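Local structure of protein tudor (Drosophila melanogaster, 3NTK) at residues A[6-11]-A[17-22]; A[64-69]-A[105-110]; A[127-132]-A[136-141]. The protein recognises methylated arginines of the Piwi protein Aubergine and is required during oogenesis for the formation of primordial germ cells. All coordinates share one frame; numbering follows the deposited sequence.

Contact 1. Residues A[6-11]-A[17-22]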
# COMPACT_ATOMS: atom_id res chain seq x y z
N CYS A 6 9.01 8.67 -1.39
CA CYS A 6 7.78 7.88 -1.40
C CYS A 6 6.68 8.69 -0.74
O CYS A 6 6.91 9.78 -0.20
CB CYS A 6 7.98 6.58 -0.62
SG CYS A 6 8.30 6.82 1.14
N VAL A 7 5.47 8.15 -0.80
CA VAL A 7 4.32 8.77 -0.16
C VAL A 7 3.76 7.65 0.70
O VAL A 7 3.76 6.50 0.28
CB VAL A 7 3.26 9.23 -1.19
CG1 VAL A 7 2.02 9.72 -0.48
CG2 VAL A 7 3.82 10.35 -2.06
N VAL A 8 3.31 7.99 1.90
CA VAL A 8 2.73 6.99 2.79
C VAL A 8 1.24 6.90 2.43
O VAL A 8 0.53 7.90 2.47
CB VAL A 8 2.88 7.41 4.27
CG1 VAL A 8 2.22 6.39 5.18
CG2 VAL A 8 4.36 7.55 4.62
N VAL A 9 0.78 5.71 2.07
CA VAL A 9 -0.62 5.54 1.69
C VAL A 9 -1.48 4.91 2.77
O VAL A 9 -2.71 5.01 2.73
CB VAL A 9 -0.75 4.70 0.39
CG1 VAL A 9 -0.10 5.46 -0.77
CG2 VAL A 9 -0.09 3.33 0.57
N GLN A 10 -0.84 4.25 3.72
CA GLN A 10 -1.54 3.60 4.82
C GLN A 10 -0.61 3.60 6.02
O GLN A 10 0.55 3.22 5.90
CB GLN A 10 -1.90 2.17 4.44
CG GLN A 10 -2.85 1.48 5.40
CD GLN A 10 -4.28 1.95 5.24
OE1 GLN A 10 -5.16 1.57 6.01
NE2 GLN A 10 -4.53 2.77 4.22
N PHE A 11 -1.10 4.02 7.18
CA PHE A 11 -0.24 4.06 8.36
C PHE A 11 -0.96 3.60 9.63
O PHE A 11 -1.73 4.35 10.23
CB PHE A 11 0.31 5.48 8.55
CG PHE A 11 1.43 5.58 9.55
CD1 PHE A 11 1.17 5.81 10.90
CD2 PHE A 11 2.76 5.42 9.14
CE1 PHE A 11 2.21 5.90 11.82
CE2 PHE A 11 3.81 5.51 10.06
CZ PHE A 11 3.53 5.74 11.40
N PHE A 17 3.21 0.04 8.08
CA PHE A 17 2.64 1.04 7.20
C PHE A 17 2.97 0.71 5.74
O PHE A 17 3.80 -0.16 5.47
CB PHE A 17 3.12 2.46 7.57
CG PHE A 17 4.61 2.67 7.49
CD1 PHE A 17 5.44 2.29 8.54
CD2 PHE A 17 5.17 3.30 6.38
CE1 PHE A 17 6.82 2.55 8.49
CE2 PHE A 17 6.54 3.55 6.32
CZ PHE A 17 7.36 3.18 7.37
N TYR A 18 2.29 1.37 4.82
CA TYR A 18 2.50 1.14 3.39
C TYR A 18 2.89 2.41 2.67
O TYR A 18 2.39 3.49 2.97
CB TYR A 18 1.23 0.58 2.75
CG TYR A 18 0.89 -0.83 3.17
CD1 TYR A 18 0.24 -1.09 4.37
CD2 TYR A 18 1.24 -1.91 2.35
CE1 TYR A 18 -0.07 -2.40 4.76
CE2 TYR A 18 0.93 -3.22 2.72
CZ TYR A 18 0.28 -3.45 3.92
OH TYR A 18 -0.01 -4.75 4.27
N VAL A 19 3.77 2.27 1.68
CA VAL A 19 4.22 3.40 0.89
C VAL A 19 4.19 3.10 -0.60
O VAL A 19 4.11 1.94 -1.02
CB VAL A 19 5.67 3.79 1.24
CG1 VAL A 19 5.79 4.05 2.74
CG2 VAL A 19 6.64 2.69 0.81
N GLN A 20 4.23 4.16 -1.39
CA GLN A 20 4.27 4.05 -2.84
C GLN A 20 5.53 4.82 -3.20
O GLN A 20 5.62 6.03 -2.99
CB GLN A 20 3.04 4.70 -3.48
CG GLN A 20 1.79 3.81 -3.49
CD GLN A 20 0.59 4.46 -4.17
OE1 GLN A 20 -0.42 3.80 -4.44
NE2 GLN A 20 0.68 5.75 -4.45
N MET A 21 6.52 4.09 -3.71
CA MET A 21 7.79 4.69 -4.09
C MET A 21 7.64 5.57 -5.32
O MET A 21 6.93 5.22 -6.27
CB MET A 21 8.82 3.59 -4.37
CG MET A 21 8.98 2.58 -3.25
SD MET A 21 9.60 3.32 -1.72
CE MET A 21 11.29 3.49 -2.13
N GLU A 22 8.32 6.71 -5.30
CA GLU A 22 8.29 7.65 -6.41
C GLU A 22 8.71 6.95 -7.70
O GLU A 22 8.17 7.21 -8.77
CB GLU A 22 9.24 8.82 -6.12
CG GLU A 22 9.24 9.93 -7.14
CD GLU A 22 10.20 11.05 -6.77
OE1 GLU A 22 11.42 10.79 -6.69
OE2 GLU A 22 9.74 12.19 -6.54

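Contact 2. Residues A[64-69]-A[105-110]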
# COMPACT_ATOMS: atom_id res chain seq x y z
N PHE A 64 -12.23 0.28 -9.57
CA PHE A 64 -11.69 -1.08 -9.58
C PHE A 64 -10.16 -1.06 -9.49
O PHE A 64 -9.50 -0.29 -10.19
CB PHE A 64 -12.13 -1.83 -10.84
CG PHE A 64 -13.55 -2.32 -10.80
CD1 PHE A 64 -14.59 -1.51 -11.25
CD2 PHE A 64 -13.85 -3.57 -10.28
CE1 PHE A 64 -15.91 -1.94 -11.18
CE2 PHE A 64 -15.18 -4.01 -10.20
CZ PHE A 64 -16.20 -3.19 -10.65
N TYR A 65 -9.62 -1.92 -8.63
CA TYR A 65 -8.17 -2.03 -8.42
C TYR A 65 -7.73 -3.49 -8.40
O TYR A 65 -8.55 -4.40 -8.22
CB TYR A 65 -7.78 -1.46 -7.05
CG TYR A 65 -8.14 -0.02 -6.79
CD1 TYR A 65 -7.42 1.02 -7.37
CD2 TYR A 65 -9.19 0.31 -5.92
CE1 TYR A 65 -7.73 2.36 -7.09
CE2 TYR A 65 -9.50 1.64 -5.64
CZ TYR A 65 -8.77 2.66 -6.23
OH TYR A 65 -9.07 3.97 -5.93
N ARG A 66 -6.42 -3.72 -8.55
CA ARG A 66 -5.90 -5.08 -8.47
C ARG A 66 -6.06 -5.45 -7.00
O ARG A 66 -5.79 -4.63 -6.11
CB ARG A 66 -4.41 -5.15 -8.87
CG ARG A 66 -4.14 -4.82 -10.34
CD ARG A 66 -2.80 -5.40 -10.80
NE ARG A 66 -1.67 -4.79 -10.10
CZ ARG A 66 -0.41 -5.20 -10.21
NH1 ARG A 66 -0.10 -6.23 -10.99
NH2 ARG A 66 0.56 -4.58 -9.53
N ALA A 67 -6.48 -6.68 -6.73
CA ALA A 67 -6.70 -7.09 -5.36
C ALA A 67 -6.41 -8.56 -5.10
O ALA A 67 -6.50 -9.40 -6.00
CB ALA A 67 -8.14 -6.77 -4.97
N GLN A 68 -6.05 -8.85 -3.86
CA GLN A 68 -5.80 -10.22 -3.45
C GLN A 68 -6.80 -10.54 -2.35
O GLN A 68 -6.94 -9.80 -1.38
CB GLN A 68 -4.37 -10.41 -2.91
CG GLN A 68 -4.13 -11.82 -2.40
CD GLN A 68 -2.70 -12.08 -1.98
OE1 GLN A 68 -2.12 -11.32 -1.21
NE2 GLN A 68 -2.12 -13.16 -2.49
N ILE A 69 -7.52 -11.64 -2.51
CA ILE A 69 -8.51 -12.05 -1.53
C ILE A 69 -7.82 -12.53 -0.26
O ILE A 69 -6.92 -13.38 -0.30
CB ILE A 69 -9.41 -13.15 -2.09
CG1 ILE A 69 -10.16 -12.61 -3.31
CG2 ILE A 69 -10.37 -13.65 -1.01
CD1 ILE A 69 -11.09 -13.62 -3.97
N ALA A 105 4.67 -6.37 -10.34
CA ALA A 105 4.70 -6.51 -8.89
C ALA A 105 3.76 -5.49 -8.26
O ALA A 105 3.39 -4.50 -8.90
CB ALA A 105 6.13 -6.28 -8.38
N ARG A 106 3.38 -5.73 -7.01
CA ARG A 106 2.51 -4.80 -6.29
C ARG A 106 3.19 -3.43 -6.24
O ARG A 106 4.42 -3.35 -6.11
CB ARG A 106 2.25 -5.31 -4.87
CG ARG A 106 3.51 -5.49 -4.02
CD ARG A 106 3.12 -5.97 -2.62
NE ARG A 106 2.34 -4.96 -1.92
CZ ARG A 106 1.37 -5.22 -1.05
NH1 ARG A 106 1.04 -6.48 -0.76
NH2 ARG A 106 0.72 -4.22 -0.48
N TYR A 107 2.40 -2.37 -6.36
CA TYR A 107 2.97 -1.02 -6.35
C TYR A 107 2.92 -0.28 -5.02
O TYR A 107 3.28 0.90 -4.95
CB TYR A 107 2.37 -0.19 -7.48
CG TYR A 107 2.83 -0.66 -8.84
CD1 TYR A 107 4.19 -0.76 -9.13
CD2 TYR A 107 1.92 -1.06 -9.82
CE1 TYR A 107 4.63 -1.24 -10.36
CE2 TYR A 107 2.35 -1.54 -11.05
CZ TYR A 107 3.71 -1.63 -11.31
OH TYR A 107 4.15 -2.11 -12.53
N SER A 108 2.46 -0.96 -3.98
CA SER A 108 2.48 -0.38 -2.63
C SER A 108 3.42 -1.34 -1.90
O SER A 108 3.47 -2.54 -2.22
CB SER A 108 1.09 -0.37 -1.97
OG SER A 108 0.66 -1.66 -1.57
N ARG A 109 4.19 -0.83 -0.95
CA ARG A 109 5.13 -1.67 -0.22
C ARG A 109 4.90 -1.60 1.27
O ARG A 109 4.74 -0.52 1.83
CB ARG A 109 6.56 -1.24 -0.52
CG ARG A 109 6.88 -1.24 -1.98
CD ARG A 109 8.34 -0.95 -2.21
NE ARG A 109 8.61 -0.80 -3.64
CZ ARG A 109 9.83 -0.76 -4.15
NH1 ARG A 109 10.89 -0.85 -3.36
NH2 ARG A 109 9.98 -0.61 -5.46
N HIS A 110 4.88 -2.77 1.91
CA HIS A 110 4.72 -2.81 3.34
C HIS A 110 6.08 -2.52 3.96
O HIS A 110 7.11 -3.03 3.50
CB HIS A 110 4.22 -4.19 3.80
CG HIS A 110 3.94 -4.26 5.26
ND1 HIS A 110 4.66 -5.07 6.12
CD2 HIS A 110 3.05 -3.59 6.04
CE1 HIS A 110 4.22 -4.89 7.36
NE2 HIS A 110 3.25 -4.00 7.33

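Contact 3. Residues A[127-132]-A[136-141]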
# COMPACT_ATOMS: atom_id res chain seq x y z
N GLN A 127 1.64 9.09 14.42
CA GLN A 127 0.32 8.90 13.85
C GLN A 127 -0.29 10.22 13.38
O GLN A 127 -0.70 10.36 12.22
CB GLN A 127 -0.62 8.25 14.87
CG GLN A 127 -1.97 7.87 14.30
CD GLN A 127 -1.91 6.62 13.43
OE1 GLN A 127 -2.83 6.33 12.67
NE2 GLN A 127 -0.83 5.87 13.56
N SER A 128 -0.34 11.21 14.27
CA SER A 128 -0.90 12.51 13.95
C SER A 128 -0.03 13.32 12.99
O SER A 128 -0.52 14.13 12.21
CB SER A 128 -1.14 13.32 15.24
OG SER A 128 0.08 13.62 15.89
N PHE A 129 1.28 13.10 13.04
CA PHE A 129 2.20 13.80 12.16
C PHE A 129 1.96 13.35 10.72
O PHE A 129 1.91 14.16 9.80
CB PHE A 129 3.64 13.53 12.59
CG PHE A 129 4.67 14.25 11.77
CD1 PHE A 129 5.13 13.72 10.57
CD2 PHE A 129 5.19 15.48 12.20
CE1 PHE A 129 6.09 14.38 9.81
CE2 PHE A 129 6.15 16.15 11.44
CZ PHE A 129 6.60 15.60 10.25
N ILE A 130 1.79 12.04 10.55
CA ILE A 130 1.57 11.45 9.23
C ILE A 130 0.17 11.77 8.69
O ILE A 130 0.02 12.10 7.52
CB ILE A 130 1.73 9.92 9.28
CG1 ILE A 130 3.14 9.55 9.76
CG2 ILE A 130 1.47 9.33 7.90
CD1 ILE A 130 4.26 10.06 8.88
N ASP A 131 -0.84 11.66 9.55
CA ASP A 131 -2.21 11.93 9.15
C ASP A 131 -2.38 13.33 8.58
O ASP A 131 -3.25 13.57 7.75
CB ASP A 131 -3.18 11.74 10.33
CG ASP A 131 -3.32 10.28 10.75
OD1 ASP A 131 -3.44 9.41 9.86
OD2 ASP A 131 -3.32 10.01 11.96
N THR A 132 -1.55 14.26 9.05
CA THR A 132 -1.61 15.64 8.61
C THR A 132 -0.89 15.87 7.28
O THR A 132 -1.13 16.86 6.59
CB THR A 132 -0.97 16.57 9.67
OG1 THR A 132 -1.71 16.47 10.89
CG2 THR A 132 -0.98 18.02 9.20
N GLU A 136 1.99 14.23 1.35
CA GLU A 136 3.34 14.75 1.24
C GLU A 136 4.39 13.66 1.02
O GLU A 136 4.17 12.49 1.32
CB GLU A 136 3.71 15.54 2.49
CG GLU A 136 2.68 16.59 2.88
CD GLU A 136 3.30 17.76 3.61
OE1 GLU A 136 4.13 17.52 4.51
OE2 GLU A 136 2.94 18.92 3.31
N THR A 137 5.53 14.07 0.48
CA THR A 137 6.62 13.15 0.20
C THR A 137 7.52 12.94 1.41
O THR A 137 7.86 13.89 2.12
CB THR A 137 7.49 13.68 -0.97
OG1 THR A 137 6.71 13.67 -2.17
CG2 THR A 137 8.72 12.81 -1.16
N PHE A 138 7.89 11.69 1.64
CA PHE A 138 8.79 11.30 2.73
C PHE A 138 9.90 10.54 2.04
O PHE A 138 9.83 10.27 0.84
CB PHE A 138 8.10 10.36 3.72
CG PHE A 138 7.10 11.03 4.62
CD1 PHE A 138 5.82 11.31 4.17
CD2 PHE A 138 7.46 11.40 5.91
CE1 PHE A 138 4.90 11.96 5.00
CE2 PHE A 138 6.55 12.05 6.75
CZ PHE A 138 5.27 12.32 6.29
N GLN A 139 10.95 10.19 2.78
CA GLN A 139 12.02 9.39 2.20
C GLN A 139 12.24 8.21 3.13
O GLN A 139 12.01 8.30 4.33
CB GLN A 139 13.33 10.16 2.07
CG GLN A 139 13.28 11.35 1.13
CD GLN A 139 12.53 12.51 1.73
OE1 GLN A 139 12.83 12.93 2.85
NE2 GLN A 139 11.56 13.03 1.00
N VAL A 140 12.66 7.09 2.56
CA VAL A 140 12.94 5.90 3.35
C VAL A 140 14.28 5.34 2.96
O VAL A 140 14.66 5.36 1.78
CB VAL A 140 11.87 4.79 3.17
CG1 VAL A 140 10.55 5.21 3.79
CG2 VAL A 140 11.70 4.47 1.68
N GLU A 141 15.03 4.86 3.95
CA GLU A 141 16.30 4.21 3.70
C GLU A 141 15.93 2.75 3.92
O GLU A 141 15.46 2.40 5.00
CB GLU A 141 17.36 4.64 4.72
CG GLU A 141 18.78 4.21 4.35
CD GLU A 141 19.74 4.22 5.54
OE1 GLU A 141 19.56 5.05 6.46
OE2 GLU A 141 20.68 3.40 5.54

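Contact 1. Residues A[6-11]-A[17-22]
Cys6 to Phe11 and Phe17 to Met21 are the two antiparallel arms of a beta hairpin, their short axes approaching to 4.5 Å at an angle of 148°. Val7 and Gln20 form a hydrogen-bonded pair joined by two backbone bonds, Gln20 N reaching Val7 O at 2.9 Å. Beyond the non-hydrogen-bonded pair Val8 and Val19 the register slips by one, because Val9 and Gln10 both face Tyr18 in a beta bulge. Tyr18 O accepts from Val9 N at 2.9 Å and weakly from Gln10 N, while Tyr18 N donates to Gln10 O at 2.8 Å.

Cys6, Val8, Phe11, Phe17, Val19 and Met21 share the buried face. There Cys6 SG rests against Val19 CB at 4.0 Å, a small apolar fit between closely paired strands. Phe11, which touches Ile130 of helix 120-131, brings CD2 to 3.4 Å from Phe17 CB, and the two rings meet obliquely, planes 37° apart. Phe17 CG sits between its own N and carbonyl carbon (chi1 61°), which carries the far end of its ring away from segment 6-11. With an alanine in place of Phe11, Phe17 CB and the near part of its ring would probably lose their cover, and Ile130 a packing partner.

Val7, Gln10, Tyr18 and Gln20 lie on the other face. Val9, at the bulge, crosses Tyr18 and Gln20 at about a right angle, CG2 lying 3.7 Å from Tyr18 CB and CG1 3.7 Å from Gln20 CG. The apolar face suits the interior of the OB-fold half of this extended Tudor domain, whereas partly exposed Tyr18 meets His81 and His110.

Contact 2. Residues A[64-69]-A[105-110]
Arg66 extends its guanidinium over to the backbone of Ala105, where NH2 donates to Ala105 O at 2.9 Å. The oxygen lies in the guanidinium plane, at its edge, yet the donor stands well above the carbonyl plane, so the bond does not use a lone-pair direction, and it is bent to 142° at the hydrogen. A turn at chi3 (-65°) directs the NH2 end of the guanidinium to the Ala105 carbonyl. The same NH2 passes Tyr107 CD2 obliquely at 3.8 Å.

Ala105 O also lies over the centre of the Tyr107 ring, 3.6 Å above its plane, while Arg66 NH2 reaches the same oxygen from the side, roughly at right angles to that approach. Arg66 belongs to strand 63-72 of the four-stranded antiparallel Tudor core, whereas residues 105-108 lead from that core into strand 109-113 of the OB-fold half. An arginine suits this junction because its planar head can serve several acceptors: NH1 reaches Leu101 O and Pro104 O, and NH2 forms a salt bridge with Asp84. Asp84 OD1 also accepts from Tyr107 N, tying the connecting segment to the same carboxylate, and the charge pair probably steadies the buried arginine. The Arg66 side chain also packs against Met31 and Leu35 of helix 25-38.

Arg106 turns back on its own segment, NE donating to Ser108 O at 2.7 Å, with the oxygen near the guanidinium plane.

Contact 3. Residues A[127-132]-A[136-141]
Phe138 points its ring from the strand toward the helix and meets Phe129 edge against edge, Phe138 CE2 lying 3.9 Å from Phe129 CE1. Each of these carbons sits near the plane of the other ring, so neither face is used in this pairing. Ile130 comes in obliquely beside them, its CD1 touching Phe138 CZ at 3.6 Å and CE2 at 3.7 Å. Phe129 reaches this spot because its CG is anti to the backbone N (chi1 -178°), swinging the ring off the helix toward the strand.

The contact joins the last turns of helix 120-131, whose start is tied by the Cys121-Cys169 disulfide, to the beginning of strand 137-145 in the OB-fold sheet. Flat rings and a branched aliphatic chain suit this buried helix-on-sheet interface, where the three side chains meet one another through carbon atoms. Tyr157 of the neighbouring strand meets both phenylalanines, edge-to-face in the case of Phe129, and Arg133 adds a cation-pi contact with Phe129. Ile130 also lies against Val8 and Phe11 of strand 4-11. At the solvent side of the helix, Thr132 OG1 donates to Ser128 O at 2.9 Å, nearly in line with the carbonyl.

Overall arrangement
Contacts 1 and 3 belong to one OB-fold sheet: strand 4-11 pairs with strand 137-145, and a probable bond from Phe138 N to Cys6 O joins them. Contact 3 is wholly buried and apolar, whereas contact 1 combines a backbone-bonded hairpin with one buried and one partly exposed face. Contact 2 is partly buried, with Arg66 buried and Ala105 exposed, and uses a charged side chain and a backbone carbonyl where the Tudor core meets the connecting chain. It reaches contact 1 through neighbouring strands 16-21 and 109-113, with a probable bond from Arg109 N to Val19 O. Contacts 2 and 3 do not touch, and contact 1 lies between them.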